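Local coordinates for protein methyl-coenzyme M reductase subunit gamma (Methanosarcina barkeri, PDB 1E6Y) that forms part of methyl-coenzyme M reductase, the nickel-tetrapyrrole enzyme that releases methane from methyl-coenzyme M using coenzyme B as reductant, at residues R29-E34 with V136-E141; A38-R43 with R128-C133; V82-F87 with R120-A125. All coordinates share one frame; numbering follows the deposited sequence.

Contact 1. Residues R29-E34 with V136-E141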
loop_
_atom_site.group_PDB
_atom_site.type_symbol
_atom_site.label_atom_id
_atom_site.label_comp_id
_atom_site.label_asym_id
_atom_site.label_seq_id
_atom_site.Cartn_x
_atom_site.Cartn_y
_atom_site.Cartn_z
ATOM N N ARG C 29 2.870 8.614 57.315
ATOM C CA ARG C 29 4.024 7.775 57.595
ATOM C C ARG C 29 5.267 8.452 57.036
ATOM O O ARG C 29 5.198 9.467 56.339
ATOM C CB ARG C 29 3.845 6.382 56.977
ATOM C CG ARG C 29 3.851 6.454 55.445
ATOM C CD ARG C 29 3.345 5.149 54.851
ATOM N NE ARG C 29 1.901 5.020 54.837
ATOM C CZ ARG C 29 1.033 5.600 54.027
ATOM N NH1 ARG C 29 1.435 6.423 53.059
ATOM N NH2 ARG C 29 -0.263 5.350 54.173
ATOM N N GLU C 30 6.416 7.897 57.405
ATOM C CA GLU C 30 7.714 8.441 57.032
ATOM C C GLU C 30 8.502 7.429 56.211
ATOM O O GLU C 30 8.449 6.230 56.478
ATOM C CB GLU C 30 8.517 8.792 58.288
ATOM C CG GLU C 30 7.813 9.731 59.247
ATOM C CD GLU C 30 8.613 10.988 59.513
ATOM O OE1 GLU C 30 8.849 11.760 58.553
ATOM O OE2 GLU C 30 9.019 11.197 60.677
ATOM N N ILE C 31 9.236 7.922 55.219
ATOM C CA ILE C 31 10.242 7.113 54.544
ATOM C C ILE C 31 11.534 7.918 54.403
ATOM O O ILE C 31 11.502 9.104 54.066
ATOM C CB ILE C 31 9.744 6.625 53.148
ATOM C CG1 ILE C 31 10.760 5.652 52.546
ATOM C CG2 ILE C 31 9.499 7.805 52.213
ATOM C CD1 ILE C 31 10.260 4.916 51.317
ATOM N N SER C 32 12.653 7.314 54.792
ATOM C CA SER C 32 13.947 7.984 54.710
ATOM C C SER C 32 14.356 8.184 53.254
ATOM O O SER C 32 13.870 7.485 52.363
ATOM C CB SER C 32 15.017 7.172 55.443
ATOM O OG SER C 32 15.387 6.019 54.705
ATOM N N ASP C 33 15.263 9.127 53.020
ATOM C CA ASP C 33 15.746 9.409 51.672
ATOM C C ASP C 33 16.389 8.180 51.041
ATOM O O ASP C 33 16.137 7.869 49.878
ATOM C CB ASP C 33 16.757 10.559 51.693
ATOM C CG ASP C 33 16.131 11.892 52.082
ATOM O OD1 ASP C 33 16.893 12.817 52.431
ATOM O OD2 ASP C 33 14.888 12.023 52.034
ATOM N N GLU C 34 17.175 7.455 51.829
ATOM C CA GLU C 34 17.883 6.281 51.333
ATOM C C GLU C 34 16.949 5.111 51.039
ATOM O O GLU C 34 17.165 4.368 50.081
ATOM C CB GLU C 34 18.959 5.846 52.328
ATOM C CG GLU C 34 20.168 6.773 52.379
ATOM C CD GLU C 34 21.418 6.090 52.910
ATOM O OE1 GLU C 34 21.297 5.138 53.713
ATOM O OE2 GLU C 34 22.528 6.505 52.518
ATOM N N VAL C 136 6.197 12.256 48.563
ATOM C CA VAL C 136 4.853 12.648 48.970
ATOM C C VAL C 136 3.861 11.511 48.733
ATOM O O VAL C 136 3.031 11.218 49.593
ATOM C CB VAL C 136 4.373 13.914 48.214
ATOM C CG1 VAL C 136 2.972 14.302 48.671
ATOM C CG2 VAL C 136 5.342 15.067 48.456
ATOM N N GLN C 137 4.010 10.813 47.612
ATOM C CA GLN C 137 3.134 9.690 47.297
ATOM C C GLN C 137 3.339 8.522 48.258
ATOM O O GLN C 137 2.384 7.842 48.620
ATOM C CB GLN C 137 3.355 9.223 45.860
ATOM C CG GLN C 137 2.968 10.249 44.812
ATOM C CD GLN C 137 2.742 9.630 43.447
ATOM O OE1 GLN C 137 1.661 9.111 43.163
ATOM N NE2 GLN C 137 3.766 9.670 42.597
ATOM N N MET C 138 4.570 8.354 48.734
ATOM C CA MET C 138 4.904 7.265 49.647
ATOM C C MET C 138 4.429 7.539 51.074
ATOM O O MET C 138 4.036 6.615 51.787
ATOM C CB MET C 138 6.417 7.019 49.659
ATOM C CG MET C 138 6.988 6.457 48.362
ATOM S SD MET C 138 6.315 4.844 47.909
ATOM C CE MET C 138 7.272 3.756 48.976
ATOM N N GLU C 139 4.464 8.808 51.479
ATOM C CA GLU C 139 4.265 9.181 52.879
ATOM C C GLU C 139 2.835 9.581 53.226
ATOM O O GLU C 139 2.414 9.449 54.375
ATOM C CB GLU C 139 5.212 10.322 53.263
ATOM C CG GLU C 139 6.685 9.935 53.281
ATOM C CD GLU C 139 7.585 11.023 53.849
ATOM O OE1 GLU C 139 7.221 12.215 53.769
ATOM O OE2 GLU C 139 8.669 10.684 54.366
ATOM N N THR C 140 2.097 10.082 52.242
ATOM C CA THR C 140 0.776 10.642 52.501
ATOM C C THR C 140 -0.359 9.665 52.214
ATOM O O THR C 140 -0.140 8.567 51.696
ATOM C CB THR C 140 0.536 11.933 51.692
ATOM O OG1 THR C 140 0.483 11.625 50.294
ATOM C CG2 THR C 140 1.646 12.942 51.956
ATOM N N GLU C 141 -1.579 10.112 52.498
ATOM C CA GLU C 141 -2.764 9.268 52.435
ATOM C C GLU C 141 -3.103 8.794 51.024
ATOM O O GLU C 141 -3.907 7.874 50.860
ATOM C CB GLU C 141 -3.964 10.015 53.022
ATOM C CG GLU C 141 -4.343 11.271 52.255
ATOM C CD GLU C 141 -5.572 11.950 52.815
ATOM O OE1 GLU C 141 -5.474 13.130 53.205
ATOM O OE2 GLU C 141 -6.641 11.308 52.859
#

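Contact 2. Residues A38-R43 with R128-C133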
loop_
_atom_site.group_PDB
_atom_site.type_symbol
_atom_site.label_atom_id
_atom_site.label_comp_id
_atom_site.label_asym_id
_atom_site.label_seq_id
_atom_site.Cartn_x
_atom_site.Cartn_y
_atom_site.Cartn_z
ATOM N N ALA C 38 16.150 3.373 47.547
ATOM C CA ALA C 38 16.271 1.922 47.469
ATOM C C ALA C 38 15.086 1.284 46.754
ATOM O O ALA C 38 15.271 0.459 45.863
ATOM C CB ALA C 38 16.417 1.334 48.865
ATOM N N VAL C 39 13.871 1.686 47.122
ATOM C CA VAL C 39 12.670 1.108 46.522
ATOM C C VAL C 39 12.496 1.520 45.057
ATOM O O VAL C 39 11.946 0.766 44.255
ATOM C CB VAL C 39 11.387 1.481 47.313
ATOM C CG1 VAL C 39 11.521 1.048 48.763
ATOM C CG2 VAL C 39 11.118 2.970 47.227
ATOM N N LEU C 40 13.011 2.695 44.704
ATOM C CA LEU C 40 12.918 3.190 43.332
ATOM C C LEU C 40 13.884 2.457 42.397
ATOM O O LEU C 40 13.568 2.222 41.226
ATOM C CB LEU C 40 13.183 4.698 43.298
ATOM C CG LEU C 40 12.100 5.561 43.952
ATOM C CD1 LEU C 40 12.562 7.002 44.029
ATOM C CD2 LEU C 40 10.805 5.451 43.166
ATOM N N GLY C 41 15.063 2.121 42.913
ATOM C CA GLY C 41 15.960 1.211 42.221
ATOM C C GLY C 41 16.749 1.773 41.050
ATOM O O GLY C 41 17.276 1.008 40.246
ATOM N N HIS C 42 16.896 3.094 40.986
ATOM C CA HIS C 42 17.589 3.736 39.867
ATOM C C HIS C 42 19.072 3.983 40.140
ATOM O O HIS C 42 19.842 4.244 39.215
ATOM C CB HIS C 42 16.914 5.063 39.514
ATOM C CG HIS C 42 15.438 4.952 39.304
ATOM N ND1 HIS C 42 14.877 4.059 38.416
ATOM C CD2 HIS C 42 14.403 5.599 39.890
ATOM C CE1 HIS C 42 13.561 4.159 38.468
ATOM N NE2 HIS C 42 13.248 5.087 39.354
ATOM N N ARG C 43 19.454 3.955 41.414
ATOM C CA ARG C 43 20.835 4.165 41.806
ATOM C C ARG C 43 21.023 3.724 43.262
ATOM O O ARG C 43 20.010 3.552 43.940
ATOM C CB ARG C 43 21.238 5.635 41.679
ATOM C CG ARG C 43 20.553 6.565 42.675
ATOM C CD ARG C 43 20.970 8.016 42.381
ATOM N NE ARG C 43 20.814 8.816 43.611
ATOM C CZ ARG C 43 19.627 9.144 44.106
ATOM N NH1 ARG C 43 18.516 8.778 43.479
ATOM N NH2 ARG C 43 19.501 9.850 45.226
ATOM N N ARG C 128 15.908 13.596 40.484
ATOM C CA ARG C 128 15.765 14.242 41.796
ATOM C C ARG C 128 14.388 14.877 41.930
ATOM O O ARG C 128 13.827 14.881 43.034
ATOM C CB ARG C 128 16.864 15.245 42.106
ATOM C CG ARG C 128 16.722 16.630 41.481
ATOM C CD ARG C 128 18.023 17.400 41.689
ATOM N NE ARG C 128 19.124 16.705 41.029
ATOM C CZ ARG C 128 20.400 16.878 41.291
ATOM N NH1 ARG C 128 20.831 17.725 42.223
ATOM N NH2 ARG C 128 21.305 16.184 40.605
ATOM N N ASP C 129 13.830 15.408 40.839
ATOM C CA ASP C 129 12.470 15.960 40.867
ATOM C C ASP C 129 11.455 14.852 41.126
ATOM O O ASP C 129 10.496 15.037 41.872
ATOM C CB ASP C 129 12.108 16.635 39.539
ATOM C CG ASP C 129 13.108 17.695 39.111
ATOM O OD1 ASP C 129 13.190 17.931 37.892
ATOM O OD2 ASP C 129 13.775 18.317 39.969
ATOM N N MET C 130 11.642 13.725 40.445
ATOM C CA MET C 130 10.780 12.562 40.606
ATOM C C MET C 130 10.766 12.078 42.060
ATOM O O MET C 130 9.703 11.775 42.604
ATOM C CB MET C 130 11.246 11.442 39.665
ATOM C CG MET C 130 10.450 10.149 39.760
ATOM S SD MET C 130 11.010 9.098 41.117
ATOM C CE MET C 130 12.669 8.693 40.559
ATOM N N GLU C 131 11.929 12.103 42.711
ATOM C CA GLU C 131 12.045 11.646 44.097
ATOM C C GLU C 131 11.257 12.516 45.074
ATOM O O GLU C 131 10.716 12.013 46.063
ATOM C CB GLU C 131 13.514 11.584 44.527
ATOM C CG GLU C 131 14.285 10.428 43.913
ATOM C CD GLU C 131 15.514 10.034 44.718
ATOM O OE1 GLU C 131 16.103 10.908 45.387
ATOM O OE2 GLU C 131 15.898 8.847 44.674
ATOM N N GLN C 132 11.160 13.810 44.775
ATOM C CA GLN C 132 10.345 14.719 45.580
ATOM C C GLN C 132 8.874 14.325 45.509
ATOM O O GLN C 132 8.178 14.291 46.525
ATOM C CB GLN C 132 10.495 16.156 45.082
ATOM C CG GLN C 132 11.739 16.870 45.567
ATOM C CD GLN C 132 11.626 18.377 45.419
ATOM O OE1 GLN C 132 10.736 18.883 44.729
ATOM N NE2 GLN C 132 12.510 19.105 46.095
ATOM N N CYS C 133 8.401 14.070 44.293
ATOM C CA CYS C 133 7.025 13.648 44.065
ATOM C C CYS C 133 6.774 12.271 44.674
ATOM O O CYS C 133 5.755 12.049 45.340
ATOM C CB CYS C 133 6.733 13.613 42.562
ATOM S SG CYS C 133 5.062 13.088 42.162
#

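Contact 3. Residues V82-F87 with R120-A125. With F43 (factor 430), chain L.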
loop_
_atom_site.group_PDB
_atom_site.type_symbol
_atom_site.label_atom_id
_atom_site.label_comp_id
_atom_site.label_asym_id
_atom_site.label_seq_id
_atom_site.Cartn_x
_atom_site.Cartn_y
_atom_site.Cartn_z
ATOM N N VAL C 82 15.888 11.147 33.226
ATOM C CA VAL C 82 14.468 11.047 33.532
ATOM C C VAL C 82 14.195 9.629 34.034
ATOM O O VAL C 82 14.474 8.658 33.327
ATOM C CB VAL C 82 13.598 11.328 32.279
ATOM C CG1 VAL C 82 12.118 11.153 32.609
ATOM C CG2 VAL C 82 13.858 12.742 31.769
ATOM N N ARG C 83 13.805 9.509 35.303
ATOM C CA ARG C 83 13.421 8.206 35.853
ATOM C C ARG C 83 12.004 8.300 36.412
ATOM O O ARG C 83 11.303 9.276 36.136
ATOM C CB ARG C 83 14.383 7.717 36.917
ATOM C CG ARG C 83 15.853 7.613 36.596
ATOM C CD ARG C 83 16.141 6.828 35.332
ATOM N NE ARG C 83 15.603 5.479 35.269
ATOM C CZ ARG C 83 14.848 5.026 34.275
ATOM N NH1 ARG C 83 14.428 3.765 34.295
ATOM N NH2 ARG C 83 14.485 5.816 33.263
ATOM N N TYR C 84 11.546 7.265 37.110
ATOM C CA TYR C 84 10.115 7.127 37.371
ATOM C C TYR C 84 9.763 6.529 38.729
ATOM O O TYR C 84 10.578 5.853 39.355
ATOM C CB TYR C 84 9.471 6.277 36.272
ATOM C CG TYR C 84 9.816 4.806 36.361
ATOM C CD1 TYR C 84 8.981 3.919 37.044
ATOM C CD2 TYR C 84 11.032 4.325 35.877
ATOM C CE1 TYR C 84 9.355 2.597 37.257
ATOM C CE2 TYR C 84 11.416 3.004 36.084
ATOM C CZ TYR C 84 10.573 2.149 36.780
ATOM O OH TYR C 84 10.959 0.852 37.030
ATOM N N ILE C 85 8.524 6.768 39.153
ATOM C CA ILE C 85 7.873 5.941 40.164
ATOM C C ILE C 85 6.501 5.529 39.639
ATOM O O ILE C 85 5.789 6.336 39.041
ATOM C CB ILE C 85 7.713 6.687 41.521
ATOM C CG1 ILE C 85 6.988 5.784 42.527
ATOM C CG2 ILE C 85 6.960 7.998 41.330
ATOM C CD1 ILE C 85 7.160 6.202 43.970
ATOM N N GLN C 86 6.179 4.248 39.785
ATOM C CA GLN C 86 4.934 3.702 39.256
ATOM C C GLN C 86 4.169 2.933 40.331
ATOM O O GLN C 86 4.758 2.171 41.096
ATOM C CB GLN C 86 5.236 2.787 38.068
ATOM C CG GLN C 86 4.011 2.170 37.428
ATOM C CD GLN C 86 4.303 1.619 36.054
ATOM O OE1 GLN C 86 4.130 2.309 35.054
ATOM N NE2 GLN C 86 4.756 0.372 35.993
ATOM N N PHE C 87 2.857 3.147 40.381
ATOM C CA PHE C 87 1.994 2.505 41.368
ATOM C C PHE C 87 0.923 1.654 40.697
ATOM O O PHE C 87 0.383 2.025 39.655
ATOM C CB PHE C 87 1.292 3.557 42.234
ATOM C CG PHE C 87 2.192 4.244 43.218
ATOM C CD1 PHE C 87 2.841 5.426 42.876
ATOM C CD2 PHE C 87 2.331 3.752 44.513
ATOM C CE1 PHE C 87 3.616 6.112 43.809
ATOM C CE2 PHE C 87 3.105 4.431 45.455
ATOM C CZ PHE C 87 3.748 5.612 45.101
ATOM N N ARG C 120 -1.734 0.641 36.263
ATOM C CA ARG C 120 -0.487 1.278 36.627
ATOM C C ARG C 120 -0.635 2.787 36.407
ATOM O O ARG C 120 -1.422 3.209 35.561
ATOM C CB ARG C 120 0.705 0.745 35.807
ATOM C CG ARG C 120 0.374 0.670 34.321
ATOM C CD ARG C 120 1.473 0.080 33.442
ATOM N NE ARG C 120 2.537 1.019 33.179
ATOM C CZ ARG C 120 3.110 1.399 32.046
ATOM N NH1 ARG C 120 2.771 0.983 30.831
ATOM N NH2 ARG C 120 4.098 2.283 32.181
ATOM N N GLN C 121 -0.000 3.568 37.270
ATOM C CA GLN C 121 0.102 5.006 37.075
ATOM C C GLN C 121 1.552 5.383 37.311
ATOM O O GLN C 121 2.181 4.902 38.256
ATOM C CB GLN C 121 -0.808 5.750 38.056
ATOM C CG GLN C 121 -0.941 7.247 37.782
ATOM C CD GLN C 121 0.179 8.076 38.396
ATOM O OE1 GLN C 121 0.414 9.217 37.991
ATOM N NE2 GLN C 121 0.859 7.515 39.390
ATOM N N ILE C 122 2.077 6.251 36.456
ATOM C CA ILE C 122 3.497 6.556 36.479
ATOM C C ILE C 122 3.748 8.060 36.461
ATOM O O ILE C 122 2.955 8.826 35.916
ATOM C CB ILE C 122 4.223 5.876 35.281
ATOM C CG1 ILE C 122 5.734 6.098 35.373
ATOM C CG2 ILE C 122 3.671 6.394 33.956
ATOM C CD1 ILE C 122 6.528 5.257 34.394
ATOM N N VAL C 123 4.767 8.487 37.197
ATOM C CA VAL C 123 5.326 9.816 37.012
ATOM C C VAL C 123 6.776 9.692 36.561
ATOM O O VAL C 123 7.599 9.088 37.247
ATOM C CB VAL C 123 5.255 10.651 38.315
ATOM C CG1 VAL C 123 5.915 12.013 38.108
ATOM C CG2 VAL C 123 3.804 10.831 38.739
ATOM N N GLU C 124 7.045 10.145 35.341
ATOM C CA GLU C 124 8.416 10.317 34.875
ATOM C C GLU C 124 8.841 11.767 35.063
ATOM O O GLU C 124 8.064 12.687 34.814
ATOM C CB GLU C 124 8.536 9.939 33.398
ATOM C CG GLU C 124 8.476 8.447 33.125
ATOM C CD GLU C 124 9.034 8.089 31.762
ATOM O OE1 GLU C 124 8.290 7.499 30.946
ATOM O OE2 GLU C 124 10.215 8.412 31.498
ATOM N N ALA C 125 10.063 11.961 35.549
ATOM C CA ALA C 125 10.616 13.298 35.737
ATOM C C ALA C 125 12.117 13.171 35.954
ATOM O O ALA C 125 12.620 12.067 36.180
ATOM C CB ALA C 125 9.958 13.978 36.942
HETATM NI NI F43 L . -0.072 -4.923 27.753
HETATM N NA F43 L . 1.152 -5.729 26.178
HETATM C CHA F43 L . -0.758 -7.053 25.226
HETATM C C1A F43 L . 0.657 -6.644 25.509
HETATM C C2A F43 L . 1.778 -7.585 24.810
HETATM C C3A F43 L . 2.961 -7.200 25.790
HETATM C C4A F43 L . 2.591 -5.771 26.093
HETATM C C5A F43 L . 2.105 -7.069 23.379
HETATM C C6A F43 L . 3.190 -7.943 22.726
HETATM O O7A F43 L . 2.899 -9.101 22.298
HETATM N N8A F43 L . 4.411 -7.514 22.611
HETATM C C9A F43 L . 1.366 -9.027 24.837
HETATM C CAA F43 L . 3.054 -8.102 27.142
HETATM C CBA F43 L . 3.631 -9.460 26.875
HETATM C CCA F43 L . 4.699 -9.854 27.836
HETATM O ODA F43 L . 4.401 -10.013 29.056
HETATM O OEA F43 L . 5.865 -10.029 27.412
HETATM N NB F43 L . 1.552 -3.711 28.232
HETATM C CHB F43 L . 3.283 -5.176 27.332
HETATM C C1B F43 L . 2.939 -3.837 27.590
HETATM C C2B F43 L . 3.980 -3.003 28.578
HETATM C C3B F43 L . 3.034 -2.740 29.866
HETATM C C4B F43 L . 1.689 -3.152 29.277
HETATM N N5B F43 L . 3.014 -2.860 26.407
HETATM C C6B F43 L . 3.713 -1.773 26.529
HETATM O O7B F43 L . 3.874 -0.966 25.614
HETATM C C8B F43 L . 4.289 -1.680 27.929
HETATM C C9B F43 L . 5.260 -3.765 28.815
HETATM C CAB F43 L . 3.544 -3.730 31.048
HETATM C CBB F43 L . 2.727 -3.573 32.301
HETATM C CCB F43 L . 3.308 -4.459 33.360
HETATM O ODB F43 L . 4.438 -4.116 33.761
HETATM O OEB F43 L . 2.716 -5.466 33.790
HETATM N NC F43 L . -1.140 -4.350 29.413
HETATM C CHC F43 L . 0.529 -2.798 30.228
HETATM C C1C F43 L . -0.687 -3.355 30.237
HETATM C C2C F43 L . -1.713 -2.900 31.231
HETATM C C3C F43 L . -2.855 -3.945 30.983
HETATM C C4C F43 L . -2.422 -4.678 29.780
HETATM C C5C F43 L . -2.263 -1.487 30.865
HETATM C C6C F43 L . -3.294 -1.022 31.855
HETATM O O7C F43 L . -2.961 -0.975 33.072
HETATM O O8C F43 L . -4.445 -0.694 31.451
HETATM C C8C F43 L . -2.876 -4.972 32.146
HETATM C C9C F43 L . -3.407 -4.436 33.491
HETATM C CAC F43 L . -3.403 -5.467 34.621
HETATM O OBC F43 L . -2.996 -6.639 34.435
HETATM O OCC F43 L . -3.831 -5.077 35.743
HETATM N ND F43 L . -1.455 -6.342 27.568
HETATM C CHD F43 L . -3.170 -5.615 29.225
HETATM C C5D F43 L . -4.900 -7.371 27.518
HETATM C C6D F43 L . -5.478 -6.931 28.824
HETATM C C7D F43 L . -4.669 -5.844 29.482
HETATM O O8D F43 L . -5.340 -5.122 30.244
HETATM C C9D F43 L . -2.640 -9.617 26.151
HETATM C CAD F43 L . -3.907 -10.212 25.702
HETATM O OBD F43 L . -4.129 -11.454 25.889
HETATM O OCD F43 L . -4.775 -9.467 25.130
HETATM C C1D F43 L . -2.636 -6.523 28.060
HETATM C C2D F43 L . -3.461 -7.681 27.626
HETATM C C3D F43 L . -2.676 -8.149 26.370
HETATM C C4D F43 L . -1.361 -7.535 26.573
#

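Contact 1. Residues R29-E34 with V136-E141
Arg29 brings an extended strip of chain, Arg29 to Ile31, alongside the last turn of helix 127-139, where its N makes a weak bond to Glu139 O (3.1 Å). The contact closes the C-terminal end of helix 127-139 with an arginine from a distant part of the chain. The Arg29 chain bends at chi3 (80°), which turns the edge of the guanidinium to the helix end; there NH1 donates to both Met138 O (2.9 Å) and Thr140 O (3.0 Å), standing above the plane of each carbonyl. An arginine suits the place because one nitrogen carries two N-H groups for two acceptors, and its charge would complement the negative end of the helix dipole. An alanine at Arg29 would probably leave Thr140 O without this donor, while Met138 O would keep its bond to His145. Glu139 answers in the other direction: its chain, straight beyond CG, carries OE2 to Ile31 N, which it accepts on its anti lone pair along an almost linear bond (2.9 Å, 175°). The same oxygen is paired with Lys135, which is likely to soften the repulsion from nearby Glu30, itself bridged to Lys27. Ile31 is the apolar member of the strip. Ile31 CG2 lies against Glu139 CG at 3.7 Å, and Ile31 CD1 reaches Met138 CE at 4.0 Å.

Contact 2. Residues A38-R43 with R128-C133
The His42 imidazole carries Leu40 O over the centre of one face, 3.3 Å above the ring plane, while the Met130 CE methyl comes up obliquely to CD2 at 3.6 Å. The second flat group, the Arg43 guanidinium, receives Glu131 OE2 at its edge, close to its own plane. They belong to the turn that follows helix 33-40, where its end packs on the side of helix 127-139, a helix-to-helix packing in which the first helix has just stopped. The helix ends at Gly41, whose positive phi (77°) suits a residue without a side chain, and the chain then turns so that His42 and Arg43 both face the second helix. In the middle, Leu40 and Met130 meet tip to tip, CD1 to CE at 3.9 Å. Methionine suits this position because its chain, bent at chi2 and chi3, can bring its methyl against both the leucine and the imidazole. Next to CD2 in the histidine ring, NE2 is hydrogen-bonded to Tyr84 O in strand 82-89. Beside this apolar patch the contact turns polar. Arg43 extends from CG to NE and forms a salt bridge through NH1 to Glu131 OE2 (2.9 Å, 160°), meeting the oxygen from above the carboxylate plane; the two flat groups are turned 53° apart. Each has further partners: NH1 also pairs with Glu127, OE2 is bonded to Thr37 and OE1 to Tyr49 OH. Glu131 CG also rests on Leu40 CD1, at 3.8 Å.

Contact 3. Residues V82-F87 with R120-A125
Gln86 and Arg120 form the tight polar corner of this antiparallel strand pair. The arginine grips the amide oxygen side-on with two nitrogens: Arg120 NH2 bonds to Gln86 OE1 in the amide plane, on a lone pair (2.9 Å), whereas Arg120 NE reaches it from above that plane (2.8 Å). Both bonds lie in the guanidinium plane, which would restrain the group's rotation. A glutamine suits the place because its other end, NE2, can donate to Arg151 O, fixing the amide. Farther along the same face Ile122 CD1 presses on Tyr84 CB at 3.6 Å, and beyond the last pair the Val82 side chain crosses that of Glu124 at about a right angle, CG1 touching Glu124 OE2 at 3.5 Å. The Glu124 carboxylate finds its polar partners in other subunits, OE1 on a backbone group of one chain and OE2 on Gln322 of the beta subunit. Between the strands, three hydrogen-bonded pairs, Arg83 with Ala125, Ile85 with Val123 and Phe87 with Gln121, supply six backbone bonds. The face bearing these residues is the looser one within the pair: Ile85 CG2 comes no closer than 4.4 Å to Val123 CB. It is not a solvent side, since Ile85 and Phe87 are covered by helix 127-139 and Val123 by helix 98-108, and branched apolar side chains fit such a buried strand. The two strands are the central pair of a four-stranded antiparallel sheet, at whose end Arg120 lies in the factor 430 pocket and binds coenzyme M by a salt bridge from NH1 to its sulfonate.

How the contacts relate
Along the chain the three contacts are nested: 82-87 with 120-125 lies inside the loop closed by contact 2, which lies inside that closed by contact 1. Contact 1 joins the chain leading into helix 33-40 to the end of helix 127-139, contact 2 the other end of helix 33-40 to an earlier part of 127-139; their centres are about 12 Å apart. Contact 3 belongs to the sheet beneath, its centre about 9 Å from that of contact 2 and 16 Å from that of contact 1. Strand 121-126 leads directly into helix 127-139. Gln137 and Met138 pack on Phe87, and Leu40 on Ile85, so helices and sheet pack together, and the Arg120 end of the strand pair reaches the coenzyme M site.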